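Local structure of Alpha/beta hydrolase (Legionella pneumophila subsp. pneumophila str. Philadelphia 1, 4EZI) at residues 201-204 / 205-209; 321-324 / 325-329; 294-297 / 298-302; 347-350 / 351-355. The protein is of unknown function but has an alpha/beta hydrolase fold and may hydrolyse esters, possibly triacylglycerols. All coordinates share one frame; numbering follows the deposited sequence.

Overall arrangement
All four contacts are local, each joining residues a few positions apart along the chain. Contacts 1 and 3 belong to helices 203-212 and 292-299, both inserted between strands 193-197 and 310-314. They touch each other, and each also touches contact 2 on helix 323-334. Contact 1 is the most buried; it combines Trp-203 and Met-207 packing with backbone bonds. Contacts 2, 3 and 4 are partly buried. Contact 2 relies on backbone bonds and a ring beside a carboxylate, whereas contact 3 ends a helix and uses two waters. Contact 4, in the loop after strand 340-344, is mostly polar. It holds His-351 and meets contact 2 through Val-321.

Contact 1 of 4, residues 201-204 / 205-209; sequences YGWE and ETMHF
Met-207, present as selenomethionine, lies across one face of the Trp-203 ring one helical turn earlier. Its CG sits 3.6 Å from Trp-203 CZ2 and nearly straight over the six-membered ring, 8° off the normal. The chain then bends, and SE passes 3.7 Å from Trp-203 CH2 as an oblique Met-aromatic contact. Trp-203 can meet it because its chi1 of 175° swings CG to the side of the carbonyl carbon, down the helix. Phe-226 of helix 218-233 packs against both side chains.

This is the start of helix 203-212, with Gly-202 at the N-cap. The helix belongs to the segment inserted after strand 193-197, where many alpha/beta hydrolases carry their cap or lid. Gly-202 O takes two donors from one residue: Thr-206 N at 2.9 Å and Thr-206 OG1 at 2.9 Å. They arrive from opposite faces of the carbonyl plane.

The other flank is looser and more open to solvent. In the conformer described, Glu-204 CG lies over one face of the His-208 ring, 4.0 Å from its centroid. The carboxylate stands nearly perpendicular to that ring. His-208 NE2 hydrogen-bonds Ile-285 O, while Glu-204 OE2 makes a long, weak ion pair with Lys-287.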
loop_
_atom_site.group_PDB
_atom_site.type_symbol
_atom_site.label_atom_id
_atom_site.label_comp_id
_atom_site.label_asym_id
_atom_site.label_seq_id
_atom_site.Cartn_x
_atom_site.Cartn_y
_atom_site.Cartn_z
ATOM N N TYR A 201 8.595 -7.359 5.037
ATOM C CA TYR A 201 9.958 -7.300 4.571
ATOM C C TYR A 201 10.571 -8.699 4.583
ATOM O O TYR A 201 10.558 -9.383 5.597
ATOM C CB TYR A 201 10.843 -6.406 5.450
ATOM C CG TYR A 201 10.413 -4.952 5.570
ATOM C CD1 TYR A 201 10.799 -3.997 4.631
ATOM C CD2 TYR A 201 9.632 -4.553 6.622
ATOM C CE1 TYR A 201 10.415 -2.645 4.781
ATOM C CE2 TYR A 201 9.237 -3.228 6.774
ATOM C CZ TYR A 201 9.609 -2.286 5.833
ATOM O OH TYR A 201 9.207 -0.980 5.950
ATOM N N GLY A 202 11.080 -9.098 3.434
ATOM C CA GLY A 202 11.838 -10.331 3.291
ATOM C C GLY A 202 10.982 -11.529 2.955
ATOM O O GLY A 202 10.028 -11.861 3.674
ATOM N N TRP A 203 11.339 -12.218 1.879
ATOM C CA TRP A 203 10.584 -13.387 1.442
ATOM C C TRP A 203 10.604 -14.480 2.511
ATOM O O TRP A 203 9.562 -14.961 2.930
ATOM C CB TRP A 203 11.163 -13.898 0.133
ATOM C CG TRP A 203 10.536 -15.155 -0.329
ATOM C CD1 TRP A 203 11.122 -16.380 -0.400
ATOM C CD2 TRP A 203 9.168 -15.340 -0.721
ATOM N NE1 TRP A 203 10.217 -17.319 -0.846
ATOM C CE2 TRP A 203 9.012 -16.704 -1.043
ATOM C CE3 TRP A 203 8.055 -14.492 -0.841
ATOM C CZ2 TRP A 203 7.799 -17.231 -1.467
ATOM C CZ3 TRP A 203 6.859 -15.010 -1.272
ATOM C CH2 TRP A 203 6.735 -16.372 -1.580
ATOM N N GLU A 204 11.802 -14.883 2.924
ATOM C CA GLU A 204 11.893 -15.952 3.917
ATOM C C GLU A 204 11.243 -15.545 5.250
ATOM O O GLU A 204 10.508 -16.306 5.868
ATOM C CB GLU A 204 13.351 -16.391 4.113
ATOM C CG GLU A 204 13.498 -17.587 5.095
ATOM C CD GLU A 204 14.935 -18.070 5.273
ATOM O OE1 GLU A 204 15.883 -17.381 4.804
ATOM O OE2 GLU A 204 15.097 -19.157 5.890
ATOM N N GLU A 205 11.537 -14.334 5.703
ATOM C CA GLU A 205 11.005 -13.845 6.973
ATOM C C GLU A 205 9.470 -13.824 6.958
ATOM O O GLU A 205 8.807 -14.254 7.911
ATOM C CB GLU A 205 11.572 -12.462 7.324
ATOM C CG GLU A 205 13.084 -12.455 7.647
ATOM C CD GLU A 205 14.006 -12.658 6.424
ATOM O OE1 GLU A 205 13.603 -12.435 5.246
ATOM O OE2 GLU A 205 15.193 -13.027 6.663
ATOM N N THR A 206 8.912 -13.291 5.886
ATOM C CA THR A 206 7.477 -13.174 5.794
ATOM C C THR A 206 6.819 -14.546 5.621
ATOM O O THR A 206 5.816 -14.842 6.278
ATOM C CB THR A 206 7.075 -12.171 4.691
ATOM O OG1 THR A 206 7.647 -10.899 4.984
ATOM C CG2 THR A 206 5.554 -12.003 4.610
HETATM N N MSE A 207 7.354 -15.395 4.747
HETATM C CA MSE A 207 6.747 -16.712 4.563
HETATM C C MSE A 207 6.740 -17.489 5.864
HETATM O O MSE A 207 5.768 -18.169 6.191
HETATM C CB MSE A 207 7.408 -17.522 3.465
HETATM C CG MSE A 207 7.036 -17.040 2.090
HETATM SE SE MSE A 207 5.142 -17.141 1.688
HETATM C CE MSE A 207 4.742 -15.252 1.857
ATOM N N HIS A 208 7.856 -17.500 6.577
ATOM C CA HIS A 208 7.888 -18.244 7.839
ATOM C C HIS A 208 6.822 -17.727 8.790
ATOM O O HIS A 208 6.126 -18.512 9.435
ATOM C CB HIS A 208 9.289 -18.248 8.409
ATOM C CG HIS A 208 10.216 -19.183 7.694
ATOM N ND1 HIS A 208 11.487 -19.436 8.147
ATOM C CD2 HIS A 208 10.050 -19.950 6.588
ATOM C CE1 HIS A 208 12.080 -20.296 7.336
ATOM N NE2 HIS A 208 11.225 -20.631 6.388
ATOM N N PHE A 209 6.709 -16.403 8.922
ATOM C CA PHE A 209 5.820 -15.809 9.886
ATOM C C PHE A 209 4.355 -16.107 9.528
ATOM O O PHE A 209 3.564 -16.465 10.389
ATOM C CB PHE A 209 6.120 -14.320 9.941
ATOM C CG PHE A 209 5.538 -13.613 11.114
ATOM C CD1 PHE A 209 6.092 -13.800 12.366
ATOM C CD2 PHE A 209 4.469 -12.763 10.981
ATOM C CE1 PHE A 209 5.634 -13.119 13.451
ATOM C CE2 PHE A 209 4.003 -12.065 12.052
ATOM C CZ PHE A 209 4.590 -12.240 13.304
#

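Contact 2 of 4, residues 321-324 / 325-329; sequences VPYA and GAEMA
Pro-322 O accepts a hydrogen bond from Gly-325 N at 2.9 Å. The bond is bent: the donor angle is 136°, and the N lies well above the carbonyl plane. It spans three residues at the start of helix 323-334. This helix forms the crossover of the beta-alpha-beta unit made with strands 310-314 and 340-344 of the alpha/beta hydrolase fold. Just before it, Val-321 N is hydrogen-bonded to Asp-318 OD1. Asp-318 is the acid of a probable Ser-His-Asp triad, so the helix start adjoins that acid.

Beyond the first bond the pattern becomes regular. Glu-327 N reaches Tyr-323 O at 3.1 Å and lies in the carbonyl plane. Met-328 N, from a selenomethionine, reaches Ala-324 O at 3.0 Å.

The main side-chain meeting is between Tyr-323 and Glu-327. The tyrosine has chi1 -162°, which carries its ring down the helix. Glu-327 CG, anti to its carbonyl carbon, turns the chain back to meet it. The two side chains cross at about a right angle, and the ring and carboxylate planes are 74° apart. Glu-327 CG approaches Tyr-323 CE2 obliquely at 3.8 Å. Ile-342 of strand 340-344 touches both residues, so the pair packs against the edge strand of the sheet. On another flank, Pro-322 meets Thr-206 and Phe-209 of helix 203-212.

The carboxylate oxygens divide. Glu-327 OE1 lies 3.6 Å from Ala-324 CA. Glu-327 OE2 lies in the plane of the Tyr-323 ring, at its edge, 3.8 Å from CD2.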
loop_
_atom_site.group_PDB
_atom_site.type_symbol
_atom_site.label_atom_id
_atom_site.label_comp_id
_atom_site.label_asym_id
_atom_site.label_seq_id
_atom_site.Cartn_x
_atom_site.Cartn_y
_atom_site.Cartn_z
ATOM N N VAL A 321 2.569 -9.310 9.957
ATOM C CA VAL A 321 3.850 -9.205 9.270
ATOM C C VAL A 321 4.966 -9.093 10.315
ATOM O O VAL A 321 4.782 -8.443 11.343
ATOM C CB VAL A 321 3.916 -8.030 8.273
ATOM C CG1 VAL A 321 2.904 -8.221 7.136
ATOM C CG2 VAL A 321 3.676 -6.772 8.977
ATOM N N PRO A 322 6.112 -9.730 10.070
ATOM C CA PRO A 322 7.108 -9.878 11.120
ATOM C C PRO A 322 7.883 -8.601 11.367
ATOM O O PRO A 322 8.522 -8.058 10.462
ATOM C CB PRO A 322 8.030 -10.970 10.582
ATOM C CG PRO A 322 7.910 -10.872 9.105
ATOM C CD PRO A 322 6.477 -10.478 8.859
ATOM N N TYR A 323 7.881 -8.134 12.603
ATOM C CA TYR A 323 8.671 -6.960 12.960
ATOM C C TYR A 323 10.153 -7.214 12.725
ATOM O O TYR A 323 10.895 -6.286 12.398
ATOM C CB TYR A 323 8.382 -6.507 14.394
ATOM C CG TYR A 323 8.843 -5.078 14.607
ATOM C CD1 TYR A 323 8.002 -4.021 14.277
ATOM C CD2 TYR A 323 10.103 -4.776 15.073
ATOM C CE1 TYR A 323 8.382 -2.725 14.412
ATOM C CE2 TYR A 323 10.511 -3.438 15.202
ATOM C CZ TYR A 323 9.634 -2.422 14.862
ATOM O OH TYR A 323 10.013 -1.105 14.992
ATOM N N ALA A 324 10.594 -8.467 12.885
ATOM C CA ALA A 324 11.980 -8.820 12.575
ATOM C C ALA A 324 12.355 -8.456 11.140
ATOM O O ALA A 324 13.509 -8.152 10.853
ATOM C CB ALA A 324 12.252 -10.301 12.849
ATOM N N GLY A 325 11.397 -8.512 10.221
ATOM C CA GLY A 325 11.673 -8.088 8.857
ATOM C C GLY A 325 11.980 -6.592 8.771
ATOM O O GLY A 325 12.884 -6.169 8.061
ATOM N N ALA A 326 11.242 -5.792 9.531
ATOM C CA ALA A 326 11.494 -4.340 9.563
ATOM C C ALA A 326 12.889 -4.060 10.122
ATOM O O ALA A 326 13.616 -3.201 9.607
ATOM C CB ALA A 326 10.428 -3.622 10.377
ATOM N N GLU A 327 13.279 -4.797 11.153
ATOM C CA GLU A 327 14.599 -4.615 11.760
ATOM C C GLU A 327 15.704 -4.958 10.764
ATOM O O GLU A 327 16.690 -4.222 10.601
ATOM C CB GLU A 327 14.710 -5.437 13.040
ATOM C CG GLU A 327 13.824 -4.908 14.139
ATOM C CD GLU A 327 13.734 -5.787 15.368
ATOM O OE1 GLU A 327 13.702 -7.032 15.208
ATOM O OE2 GLU A 327 13.629 -5.218 16.483
HETATM N N MSE A 328 15.517 -6.051 10.039
HETATM C CA MSE A 328 16.447 -6.468 8.985
HETATM C C MSE A 328 16.550 -5.404 7.892
HETATM O O MSE A 328 17.641 -5.017 7.464
HETATM C CB MSE A 328 15.959 -7.783 8.383
HETATM C CG MSE A 328 16.685 -8.204 7.126
HETATM SE SE MSE A 328 15.732 -9.676 6.317
HETATM C CE MSE A 328 14.214 -8.666 5.613
ATOM N N ALA A 329 15.403 -4.888 7.438
ATOM C CA ALA A 329 15.384 -3.860 6.393
ATOM C C ALA A 329 16.080 -2.588 6.881
ATOM O O ALA A 329 16.830 -1.960 6.123
ATOM C CB ALA A 329 13.953 -3.554 5.971
#

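Contact 3 of 4, residues 294-297 / 298-302; sequences ILKI and NFNHY
Asn-300 lays its amide obliquely across the base of the Lys-296 side chain, with Asn-300 ND2 3.7 Å from Lys-296 CB. Its chi1 of -67° places CG beside the backbone N and directs the side chain back along the helix. Asn-300 N also bonds Lys-296 O at 2.9 Å, closing the last turn. Asn-300 is the first residue to leave helical backbone angles.

Two waters serve carbonyls around this C-terminal end. One donates to Leu-295 O at 2.8 Å and accepts from Asn-298 ND2 at 2.9 Å. The other donates to both Ile-297 O and Asn-300 O. It bridges the final turn to the departing chain and sits over one face of the His-301 ring. His-301 NE2 makes a weak bond of 2.8 Å to Asn-298 O, which lies at the ring edge, in plane. Its ND1 is hydrogen-bonded to Glu-180 OE1 of helix 170-185.

The helix end is thus tied by side chains and water as well as by backbone bonds. Asn-298 bonds the start of helix 134-154, where OD1 accepts from Ala-134 N, and the loop before it, where ND2 donates to Val-132 O. Asn-300 OD1 accepts from Trp-203 N at the start of helix 203-212. Phe-299 meets the Trp-203 ring edge-to-face, and Leu-295 packs on Leu-229 of helix 218-233. Past the end, Tyr-302 lies against helix 323-334.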
loop_
_atom_site.group_PDB
_atom_site.type_symbol
_atom_site.label_atom_id
_atom_site.label_comp_id
_atom_site.label_asym_id
_atom_site.label_seq_id
_atom_site.Cartn_x
_atom_site.Cartn_y
_atom_site.Cartn_z
ATOM N N ILE A 294 13.122 -16.385 -8.220
ATOM C CA ILE A 294 12.223 -15.377 -8.766
ATOM C C ILE A 294 11.283 -14.810 -7.681
ATOM O O ILE A 294 10.905 -13.626 -7.725
ATOM C CB ILE A 294 11.459 -15.932 -10.009
ATOM C CG1 ILE A 294 10.826 -14.798 -10.830
ATOM C CG2 ILE A 294 10.454 -16.991 -9.611
ATOM C CD1 ILE A 294 11.857 -13.861 -11.463
ATOM N N LEU A 295 10.909 -15.638 -6.708
ATOM C CA LEU A 295 10.095 -15.199 -5.585
ATOM C C LEU A 295 10.851 -14.174 -4.744
ATOM O O LEU A 295 10.277 -13.172 -4.296
ATOM C CB LEU A 295 9.634 -16.383 -4.748
ATOM C CG LEU A 295 8.625 -17.292 -5.453
ATOM C CD1 LEU A 295 8.460 -18.650 -4.771
ATOM C CD2 LEU A 295 7.276 -16.604 -5.577
ATOM N N LYS A 296 12.139 -14.427 -4.497
ATOM C CA LYS A 296 12.989 -13.466 -3.798
ATOM C C LYS A 296 13.136 -12.154 -4.553
ATOM O O LYS A 296 13.109 -11.086 -3.947
ATOM C CB LYS A 296 14.364 -14.062 -3.490
ATOM C CG LYS A 296 14.301 -15.116 -2.417
ATOM C CD LYS A 296 15.588 -15.973 -2.316
ATOM C CE LYS A 296 16.815 -15.198 -1.996
ATOM N NZ LYS A 296 17.973 -16.156 -1.933
ATOM N N ILE A 297 13.287 -12.230 -5.871
ATOM C CA ILE A 297 13.362 -11.012 -6.675
ATOM C C ILE A 297 12.076 -10.193 -6.533
ATOM O O ILE A 297 12.131 -8.972 -6.378
ATOM C CB ILE A 297 13.708 -11.273 -8.154
ATOM C CG1 ILE A 297 15.088 -11.937 -8.265
ATOM C CG2 ILE A 297 13.719 -9.950 -8.937
ATOM C CD1 ILE A 297 16.252 -11.092 -7.748
ATOM N N ASN A 298 10.912 -10.836 -6.603
ATOM C CA ASN A 298 9.681 -10.097 -6.394
ATOM C C ASN A 298 9.612 -9.445 -5.023
ATOM O O ASN A 298 9.195 -8.296 -4.906
ATOM C CB ASN A 298 8.473 -10.995 -6.610
ATOM C CG ASN A 298 7.176 -10.274 -6.298
ATOM O OD1 ASN A 298 6.820 -9.305 -6.985
ATOM N ND2 ASN A 298 6.497 -10.695 -5.233
ATOM N N PHE A 299 9.962 -10.202 -3.977
ATOM C CA PHE A 299 9.640 -9.777 -2.630
ATOM C C PHE A 299 10.652 -8.855 -2.004
ATOM O O PHE A 299 10.274 -8.051 -1.174
ATOM C CB PHE A 299 9.423 -10.973 -1.700
ATOM C CG PHE A 299 8.304 -10.784 -0.731
ATOM C CD1 PHE A 299 6.990 -11.008 -1.113
ATOM C CD2 PHE A 299 8.543 -10.377 0.567
ATOM C CE1 PHE A 299 5.956 -10.855 -0.212
ATOM C CE2 PHE A 299 7.509 -10.211 1.456
ATOM C CZ PHE A 299 6.220 -10.447 1.066
ATOM N N ASN A 300 11.937 -9.027 -2.316
ATOM C CA ASN A 300 13.033 -8.426 -1.525
ATOM C C ASN A 300 13.474 -7.085 -2.090
ATOM O O ASN A 300 14.148 -7.027 -3.110
ATOM C CB ASN A 300 14.207 -9.393 -1.424
ATOM C CG ASN A 300 13.868 -10.637 -0.606
ATOM O OD1 ASN A 300 12.866 -10.668 0.111
ATOM N ND2 ASN A 300 14.730 -11.661 -0.691
ATOM N N HIS A 301 13.043 -6.027 -1.425
ATOM C CA HIS A 301 13.305 -4.652 -1.843
ATOM C C HIS A 301 13.718 -3.804 -0.656
ATOM O O HIS A 301 13.097 -2.814 -0.325
ATOM C CB HIS A 301 12.074 -4.080 -2.548
ATOM C CG HIS A 301 11.731 -4.813 -3.805
ATOM N ND1 HIS A 301 12.260 -4.473 -5.032
ATOM C CD2 HIS A 301 10.926 -5.883 -4.025
ATOM C CE1 HIS A 301 11.808 -5.309 -5.951
ATOM N NE2 HIS A 301 11.016 -6.188 -5.360
ATOM N N TYR A 302 14.795 -4.209 -0.013
ATOM C CA TYR A 302 15.291 -3.481 1.132
ATOM C C TYR A 302 16.795 -3.262 1.031
ATOM O O TYR A 302 17.434 -3.012 2.045
ATOM C CB TYR A 302 14.905 -4.187 2.434
ATOM C CG TYR A 302 15.269 -5.651 2.462
ATOM C CD1 TYR A 302 16.534 -6.042 2.833
ATOM C CD2 TYR A 302 14.354 -6.646 2.092
ATOM C CE1 TYR A 302 16.914 -7.386 2.833
ATOM C CE2 TYR A 302 14.725 -7.997 2.097
ATOM C CZ TYR A 302 16.006 -8.352 2.468
ATOM O OH TYR A 302 16.401 -9.682 2.477
HETATM O O HOH W 1 7.536 -13.162 -4.002
HETATM O O HOH W 2 14.477 -7.816 -5.569
#

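Contact 4 of 4, residues 347-350 / 351-355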
loop_
_atom_site.group_PDB
_atom_site.type_symbol
_atom_site.label_atom_id
_atom_site.label_comp_id
_atom_site.label_asym_id
_atom_site.label_seq_id
_atom_site.Cartn_x
_atom_site.Cartn_y
_atom_site.Cartn_z
ATOM N N ASP A 347 4.649 -2.476 21.975
ATOM C CA ASP A 347 5.114 -3.849 22.099
ATOM C C ASP A 347 4.003 -4.888 21.855
ATOM O O ASP A 347 4.300 -6.065 21.647
ATOM C CB ASP A 347 5.719 -4.092 23.486
ATOM C CG ASP A 347 7.114 -3.522 23.646
ATOM O OD1 ASP A 347 7.776 -3.192 22.640
ATOM O OD2 ASP A 347 7.560 -3.433 24.821
ATOM N N ALA A 348 2.734 -4.488 21.856
ATOM C CA ALA A 348 1.643 -5.466 21.846
ATOM C C ALA A 348 0.437 -5.134 20.972
ATOM O O ALA A 348 -0.350 -6.049 20.678
ATOM C CB ALA A 348 1.189 -5.792 23.280
ATOM N N LEU A 349 0.248 -3.886 20.551
ATOM C CA LEU A 349 -0.866 -3.596 19.637
ATOM C C LEU A 349 -0.658 -4.405 18.366
ATOM O O LEU A 349 0.457 -4.495 17.852
ATOM C CB LEU A 349 -0.951 -2.119 19.281
ATOM C CG LEU A 349 -1.336 -1.169 20.421
ATOM C CD1 LEU A 349 -1.315 0.251 19.884
ATOM C CD2 LEU A 349 -2.688 -1.561 21.042
ATOM N N ASP A 350 -1.741 -4.997 17.863
ATOM C CA ASP A 350 -1.671 -5.831 16.664
ATOM C C ASP A 350 -1.709 -4.982 15.385
ATOM O O ASP A 350 -1.704 -3.755 15.422
ATOM C CB ASP A 350 -2.711 -6.944 16.717
ATOM C CG ASP A 350 -4.130 -6.479 16.463
ATOM O OD1 ASP A 350 -4.353 -5.447 15.804
ATOM O OD2 ASP A 350 -5.041 -7.221 16.898
ATOM N N HIS A 351 -1.660 -5.652 14.240
ATOM C CA HIS A 351 -1.560 -4.969 12.944
ATOM C C HIS A 351 -2.696 -3.985 12.720
ATOM O O HIS A 351 -2.528 -2.940 12.086
ATOM C CB HIS A 351 -1.596 -6.045 11.856
ATOM C CG HIS A 351 -1.212 -5.591 10.471
ATOM N ND1 HIS A 351 0.069 -5.197 10.138
ATOM C CD2 HIS A 351 -1.915 -5.583 9.302
ATOM C CE1 HIS A 351 0.137 -4.974 8.830
ATOM N NE2 HIS A 351 -1.047 -5.214 8.296
ATOM N N VAL A 352 -3.877 -4.336 13.191
ATOM C CA VAL A 352 -5.048 -3.485 13.019
ATOM C C VAL A 352 -5.098 -2.375 14.070
ATOM O O VAL A 352 -5.271 -1.191 13.760
ATOM C CB VAL A 352 -6.335 -4.318 13.024
ATOM C CG1 VAL A 352 -7.556 -3.424 12.877
ATOM C CG2 VAL A 352 -6.267 -5.389 11.926
ATOM N N GLN A 353 -4.936 -2.764 15.317
ATOM C CA GLN A 353 -4.981 -1.803 16.402
ATOM C C GLN A 353 -3.931 -0.691 16.266
ATOM O O GLN A 353 -4.162 0.452 16.671
ATOM C CB GLN A 353 -4.771 -2.504 17.745
ATOM C CG GLN A 353 -5.830 -3.540 18.093
ATOM C CD GLN A 353 -5.389 -4.495 19.199
ATOM O OE1 GLN A 353 -4.206 -4.823 19.352
ATOM N NE2 GLN A 353 -6.353 -4.950 19.977
ATOM N N ALA A 354 -2.750 -1.055 15.774
ATOM C CA ALA A 354 -1.650 -0.115 15.649
ATOM C C ALA A 354 -1.851 0.898 14.536
ATOM O O ALA A 354 -1.153 1.903 14.498
ATOM C CB ALA A 354 -0.333 -0.861 15.440
ATOM N N HIS A 355 -2.758 0.614 13.602
ATOM C CA HIS A 355 -2.840 1.397 12.379
ATOM C C HIS A 355 -2.967 2.913 12.615
ATOM O O HIS A 355 -2.191 3.672 12.034
ATOM C CB HIS A 355 -3.947 0.827 11.512
ATOM C CG HIS A 355 -4.139 1.535 10.215
ATOM N ND1 HIS A 355 -3.102 1.840 9.361
ATOM C CD2 HIS A 355 -5.270 1.952 9.600
ATOM C CE1 HIS A 355 -3.588 2.400 8.266
ATOM N NE2 HIS A 355 -4.903 2.485 8.388
HETATM O O HOH W 3 -3.098 -6.879 20.911
#
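A chi1 of 75° sets the Asp-350 carboxylate between its own backbone N and carbonyl carbon, while Gln-353, its CG anti to the carbonyl carbon and its chain extended, reaches back across it. The two residues then make the reciprocal bonds of a capping box, here round a turn with helical backbone angles but without the regular bonds. Gln-353 N meets Asp-350 OD1 at 2.8 Å, almost straight at 175°. In return, Asp-350 N donates to Gln-353 OE1 at 2.9 Å, in the amide plane and on a lone pair. Asp-350 OD1 also takes a weak bond from Val-352 N.

The side chains of Asp-350 and Gln-353 cross at about a right angle. Their carboxylate and amide planes are only 21° apart and stacked, so the flat groups lie over one another. The bonds to backbone N atoms limit the rotation of both groups. The turn is completed by Ala-354 N, which bonds Asp-350 O at 2.9 Å. Beside it, Leu-349 CB packs on Ala-354 CB at 4.1 Å.

This loop follows strand 340-344 and leads into helix 355-370, the place of the catalytic histidine in the alpha/beta hydrolase fold. His-351 fits that role: its ND1 bonds Asp-318 OD2 and its NE2 bonds Ser-169 OG, consistent with a Ser-His-Asp triad. It lies within this turn, directly after Asp-350.

A water bridges the two segments. It donates to Ala-348 O at 2.9 Å and to Gln-353 OE1 at 2.8 Å, giving that amide oxygen a second donor.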